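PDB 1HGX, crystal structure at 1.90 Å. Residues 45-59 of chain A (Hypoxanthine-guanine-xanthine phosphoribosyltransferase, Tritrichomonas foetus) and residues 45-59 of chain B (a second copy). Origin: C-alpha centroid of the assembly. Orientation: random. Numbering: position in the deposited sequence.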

# COMPACT_ATOMS: atom_id res chain seq x y z
N VAL A 45 -8.43 0.89 -2.84
CA VAL A 45 -9.39 0.14 -2.04
C VAL A 45 -8.59 -1.00 -1.39
O VAL A 45 -8.20 -1.97 -2.06
N LEU A 46 -8.29 -0.83 -0.11
CA LEU A 46 -7.49 -1.80 0.65
C LEU A 46 -8.29 -3.05 0.93
O LEU A 46 -9.52 -2.98 1.03
N THR A 47 -7.65 -4.21 1.06
CA THR A 47 -6.20 -4.38 0.96
C THR A 47 -5.72 -4.91 -0.39
O THR A 47 -4.68 -4.50 -0.88
N GLY A 48 -6.48 -5.85 -0.95
CA GLY A 48 -6.11 -6.48 -2.22
C GLY A 48 -5.48 -5.65 -3.31
O GLY A 48 -4.53 -6.09 -3.96
N ALA A 49 -5.99 -4.44 -3.52
CA ALA A 49 -5.49 -3.56 -4.57
C ALA A 49 -4.16 -2.87 -4.24
O ALA A 49 -3.52 -2.30 -5.12
N VAL A 50 -3.69 -2.99 -3.00
CA VAL A 50 -2.47 -2.31 -2.58
C VAL A 50 -1.20 -2.64 -3.37
O VAL A 50 -0.40 -1.74 -3.64
N PHE A 51 -1.02 -3.89 -3.78
CA PHE A 51 0.17 -4.27 -4.53
C PHE A 51 0.13 -3.57 -5.87
O PHE A 51 1.08 -2.90 -6.26
N PHE A 52 -0.99 -3.73 -6.57
CA PHE A 52 -1.24 -3.13 -7.87
C PHE A 52 -1.09 -1.61 -7.77
O PHE A 52 -0.45 -0.99 -8.62
N TYR A 53 -1.66 -1.04 -6.71
CA TYR A 53 -1.63 0.41 -6.46
C TYR A 53 -0.22 0.96 -6.31
O TYR A 53 0.15 1.92 -7.00
N THR A 54 0.57 0.39 -5.41
CA THR A 54 1.93 0.87 -5.23
C THR A 54 2.79 0.68 -6.48
O THR A 54 3.63 1.52 -6.79
N ASP A 55 2.57 -0.42 -7.20
CA ASP A 55 3.35 -0.66 -8.42
C ASP A 55 3.04 0.38 -9.49
O ASP A 55 3.95 0.83 -10.20
N LEU A 56 1.78 0.80 -9.56
CA LEU A 56 1.35 1.82 -10.50
C LEU A 56 2.00 3.15 -10.13
O LEU A 56 2.54 3.85 -11.00
N LEU A 57 1.90 3.52 -8.85
CA LEU A 57 2.45 4.78 -8.35
C LEU A 57 3.95 4.91 -8.59
O LEU A 57 4.47 6.02 -8.70
N LYS A 58 4.66 3.78 -8.67
CA LYS A 58 6.09 3.81 -8.93
C LYS A 58 6.38 4.25 -10.36
O LYS A 58 7.52 4.54 -10.72
N HIS A 59 5.34 4.27 -11.19
CA HIS A 59 5.47 4.67 -12.58
C HIS A 59 4.80 5.99 -12.88
O HIS A 59 4.77 6.40 -14.03
N VAL B 45 1.17 1.93 9.09
CA VAL B 45 0.84 3.30 9.48
C VAL B 45 0.65 4.15 8.22
O VAL B 45 1.62 4.49 7.53
N LEU B 46 -0.61 4.43 7.89
CA LEU B 46 -0.92 5.23 6.70
C LEU B 46 -0.54 6.69 6.95
O LEU B 46 -0.56 7.16 8.10
N THR B 47 -0.18 7.42 5.90
CA THR B 47 -0.13 6.92 4.53
C THR B 47 1.30 6.65 4.11
O THR B 47 1.55 5.99 3.10
N GLY B 48 2.25 7.14 4.89
CA GLY B 48 3.66 6.99 4.56
C GLY B 48 4.30 5.61 4.41
O GLY B 48 5.12 5.42 3.52
N ALA B 49 3.93 4.66 5.26
CA ALA B 49 4.54 3.33 5.21
C ALA B 49 4.12 2.38 4.07
O ALA B 49 4.77 1.35 3.87
N VAL B 50 3.12 2.75 3.28
CA VAL B 50 2.59 1.90 2.20
C VAL B 50 3.57 1.23 1.21
O VAL B 50 3.44 0.04 0.94
N PHE B 51 4.51 1.98 0.65
CA PHE B 51 5.48 1.42 -0.30
C PHE B 51 6.29 0.30 0.35
O PHE B 51 6.43 -0.80 -0.19
N PHE B 52 6.82 0.61 1.53
CA PHE B 52 7.64 -0.30 2.33
C PHE B 52 6.83 -1.52 2.74
O PHE B 52 7.28 -2.66 2.63
N TYR B 53 5.62 -1.25 3.23
CA TYR B 53 4.71 -2.28 3.70
C TYR B 53 4.42 -3.34 2.64
O TYR B 53 4.60 -4.54 2.89
N THR B 54 4.02 -2.91 1.45
CA THR B 54 3.70 -3.84 0.36
C THR B 54 4.93 -4.59 -0.13
O THR B 54 4.85 -5.77 -0.49
N ASP B 55 6.08 -3.91 -0.17
CA ASP B 55 7.32 -4.57 -0.59
C ASP B 55 7.72 -5.64 0.40
O ASP B 55 8.29 -6.65 0.01
N LEU B 56 7.42 -5.42 1.67
CA LEU B 56 7.70 -6.42 2.70
C LEU B 56 6.75 -7.60 2.51
O LEU B 56 7.17 -8.75 2.49
N LEU B 57 5.46 -7.30 2.37
CA LEU B 57 4.45 -8.33 2.21
C LEU B 57 4.68 -9.22 1.00
O LEU B 57 4.22 -10.36 0.96
N LYS B 58 5.45 -8.72 0.03
CA LYS B 58 5.76 -9.51 -1.16
C LYS B 58 6.74 -10.63 -0.84
O LYS B 58 6.95 -11.52 -1.65
N HIS B 59 7.35 -10.59 0.35
CA HIS B 59 8.32 -11.61 0.74
C HIS B 59 7.91 -12.43 1.95
O HIS B 59 8.67 -13.28 2.40

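The two 50-57 helices approach to 9.8 Å between axes, with 123° between their N-to-C directions, and the contact is nearly symmetric: the CA atoms of Phe A51 and Thr B54 lie 6.0 Å apart, those of Thr A54 and Phe B51 6.1 Å. Together the stretches bury 665 Å², and the two phenylalanines at position 51 contribute the largest shares, 85 Å² from Phe A51 and 87 Å² from Phe B51.

In both phenylalanines the CA-to-CB bond points sideways, yet the ring end comes nearer the other chain. Phe A51 does this with chi1 at -73° (m); Phe B51, at -92°, lies between wells. Phe A51 reaches Leu B57 and Lys B58, and Phe B51 reaches Leu A57 and Lys A58. Phe A51 CZ lies 3.8 Å from Leu B57 CB, and Phe A51 CE2 is 3.4 Å from Lys B58 CG; equivalently, Leu A57 CB is 4.0 Å from Phe B51 CZ, and Lys A58 CG is 3.5 Å from Phe B51 CE2. The aliphatic part of each lysine thus packs against an aromatic ring while its amine continues to a polar partner.

The lysines cover the next largest areas, 67 Å² for Lys B58 and 63 Å² for Lys A58. Both are extended, m at chi1 and t from chi2 to chi4, which carries NZ within reach of the aspartates of both copies. Lys B58 NZ forms a salt bridge with Asp A55 OD1 at 3.1 Å, although its hydrogen-bond geometry is weak; Lys A58 NZ and Asp B55 OD1 form the counterpart at 3.4 Å, also weak as a hydrogen bond. Both aspartates start with CA-to-CB pointing away, and chi1 near m brings their carboxylates nearer. Water 1 reinforces the first pair, donating to Asp A55 OD2 at 3.1 Å and accepting from Lys B58 NZ at 2.9 Å. The amines Lys A58 NZ and Lys B58 NZ are 4.2 Å apart, a like-charge proximity that the nearby carboxylates can offset.

Thr A54 and Thr B54, both p, point toward each other's chain. Thr A54 OG1 and Thr B54 OG1 hydrogen-bond at 3.2 Å, and the threonine methyls meet valines: Thr A54 CG2 is 3.6 Å from Val B50 CG1, and Val A50 CG2 is 3.5 Å from Thr B54 CG2. Although Val A50 is p and Val B50 is t, the valines still touch, with Val A50 CG2 3.7 Å from Val B50 CG1. A looser apolar contact, Leu A46 CD1 to Leu B46 CD1 at 4.3 Å, lies beyond them.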

# COMPACT_ATOMS: atom_id res chain seq x y z
CB VAL A 45 -10.55 -0.41 -2.91
CG1 VAL A 45 -11.55 -1.17 -2.03
CG2 VAL A 45 -11.25 0.75 -3.67
CB LEU A 46 -7.03 -1.17 1.96
CG LEU A 46 -6.11 0.03 1.81
CD1 LEU A 46 -6.08 0.80 3.12
CD2 LEU A 46 -4.72 -0.42 1.40
CB THR A 47 -5.72 -5.41 2.04
OG1 THR A 47 -5.95 -4.89 3.34
CG2 THR A 47 -4.25 -5.76 1.88
CB ALA A 49 -6.55 -2.50 -4.89
CB VAL A 50 -2.26 -2.41 -1.05
CG1 VAL A 50 -1.67 -3.75 -0.65
CG2 VAL A 50 -1.41 -1.23 -0.55
CB PHE A 51 0.23 -5.79 -4.73
CG PHE A 51 0.59 -6.55 -3.49
CD1 PHE A 51 -0.17 -6.42 -2.33
CD2 PHE A 51 1.69 -7.39 -3.47
CE1 PHE A 51 0.17 -7.12 -1.17
CE2 PHE A 51 2.03 -8.09 -2.31
CZ PHE A 51 1.26 -7.95 -1.16
CB PHE A 52 -2.67 -3.48 -8.28
CG PHE A 52 -3.15 -2.79 -9.53
CD1 PHE A 52 -2.35 -2.75 -10.68
CD2 PHE A 52 -4.43 -2.25 -9.59
CE1 PHE A 52 -2.83 -2.19 -11.87
CE2 PHE A 52 -4.93 -1.68 -10.77
CZ PHE A 52 -4.13 -1.65 -11.91
CB TYR A 53 -2.45 0.73 -5.20
CG TYR A 53 -2.57 2.20 -4.86
CD1 TYR A 53 -3.49 3.02 -5.52
CD2 TYR A 53 -1.82 2.76 -3.82
CE1 TYR A 53 -3.67 4.36 -5.14
CE2 TYR A 53 -2.00 4.10 -3.44
CZ TYR A 53 -2.92 4.89 -4.10
OH TYR A 53 -3.11 6.20 -3.72
CB THR A 54 2.60 0.23 -4.01
OG1 THR A 54 2.65 -1.19 -4.20
CG2 THR A 54 1.82 0.55 -2.74
CB ASP A 55 3.11 -2.07 -8.97
CG ASP A 55 4.00 -3.12 -8.29
OD1 ASP A 55 4.94 -2.73 -7.57
OD2 ASP A 55 3.75 -4.32 -8.48
CB LEU A 56 -0.17 2.02 -10.46
CG LEU A 56 -1.11 1.20 -11.34
CD1 LEU A 56 -2.52 1.67 -11.05
CD2 LEU A 56 -0.79 1.37 -12.83
CB LEU A 57 2.11 4.97 -6.88
CG LEU A 57 0.89 5.84 -6.55
CD1 LEU A 57 -0.34 5.42 -7.34
CD2 LEU A 57 0.61 5.77 -5.06
CB LYS A 58 6.71 2.44 -8.67
CG LYS A 58 6.79 2.08 -7.22
CD LYS A 58 7.18 0.64 -7.07
CE LYS A 58 7.17 0.23 -5.61
NZ LYS A 58 7.27 -1.25 -5.51
CB HIS A 59 4.88 3.60 -13.49
CG HIS A 59 5.60 2.29 -13.42
ND1 HIS A 59 5.33 1.35 -12.44
CD2 HIS A 59 6.61 1.79 -14.16
CE1 HIS A 59 6.15 0.33 -12.59
NE2 HIS A 59 6.93 0.56 -13.63
CB VAL B 45 1.94 3.92 10.36
CG1 VAL B 45 1.52 5.31 10.81
CG2 VAL B 45 2.20 3.03 11.58
CB LEU B 46 -2.41 5.13 6.37
CG LEU B 46 -2.91 3.78 5.88
CD1 LEU B 46 -4.42 3.82 5.72
CD2 LEU B 46 -2.25 3.40 4.57
CB THR B 47 -0.70 7.98 3.56
OG1 THR B 47 -0.07 9.24 3.82
CG2 THR B 47 -2.21 8.13 3.73
CB ALA B 49 4.37 2.65 6.55
CB VAL B 50 1.44 2.61 1.42
CG1 VAL B 50 0.77 1.63 0.49
CG2 VAL B 50 0.40 3.15 2.39
CB PHE B 51 6.45 2.52 -0.78
CG PHE B 51 6.01 3.22 -2.04
CD1 PHE B 51 4.77 3.83 -2.13
CD2 PHE B 51 6.86 3.28 -3.14
CE1 PHE B 51 4.37 4.49 -3.31
CE2 PHE B 51 6.48 3.93 -4.31
CZ PHE B 51 5.23 4.53 -4.39
CB PHE B 52 8.12 0.45 3.58
CG PHE B 52 8.95 -0.37 4.52
CD1 PHE B 52 9.94 -1.23 4.05
CD2 PHE B 52 8.78 -0.25 5.90
CE1 PHE B 52 10.74 -1.94 4.93
CE2 PHE B 52 9.58 -0.96 6.78
CZ PHE B 52 10.56 -1.80 6.30
CB TYR B 53 3.41 -1.62 4.16
CG TYR B 53 2.41 -2.56 4.79
CD1 TYR B 53 2.60 -3.04 6.08
CD2 TYR B 53 1.24 -2.92 4.12
CE1 TYR B 53 1.65 -3.85 6.69
CE2 TYR B 53 0.28 -3.73 4.72
CZ TYR B 53 0.49 -4.19 6.01
OH TYR B 53 -0.47 -4.96 6.62
CB THR B 54 3.04 -3.13 -0.83
OG1 THR B 54 4.01 -2.31 -1.47
CG2 THR B 54 1.91 -2.26 -0.35
CB ASP B 55 8.45 -3.56 -0.81
CG ASP B 55 8.44 -2.97 -2.21
OD1 ASP B 55 7.79 -3.55 -3.10
OD2 ASP B 55 9.08 -1.92 -2.42
CB LEU B 56 7.48 -5.84 4.09
CG LEU B 56 8.63 -5.27 4.91
CD1 LEU B 56 8.04 -4.82 6.24
CD2 LEU B 56 9.72 -6.31 5.13
CB LEU B 57 3.04 -7.73 2.20
CG LEU B 57 2.32 -7.80 3.55
CD1 LEU B 57 3.07 -7.06 4.64
CD2 LEU B 57 0.93 -7.25 3.39
CB LYS B 58 6.35 -8.62 -2.26
CG LYS B 58 5.36 -7.63 -2.81
CD LYS B 58 5.97 -6.82 -3.94
CE LYS B 58 4.97 -5.80 -4.47
NZ LYS B 58 5.53 -5.03 -5.61
CB HIS B 59 9.67 -10.96 1.02
CG HIS B 59 10.14 -10.06 -0.08
ND1 HIS B 59 10.76 -10.53 -1.21
CD2 HIS B 59 9.99 -8.73 -0.24
CE1 HIS B 59 10.97 -9.52 -2.04
NE2 HIS B 59 10.51 -8.41 -1.48
O HOH W 1 5.83 -6.56 -8.00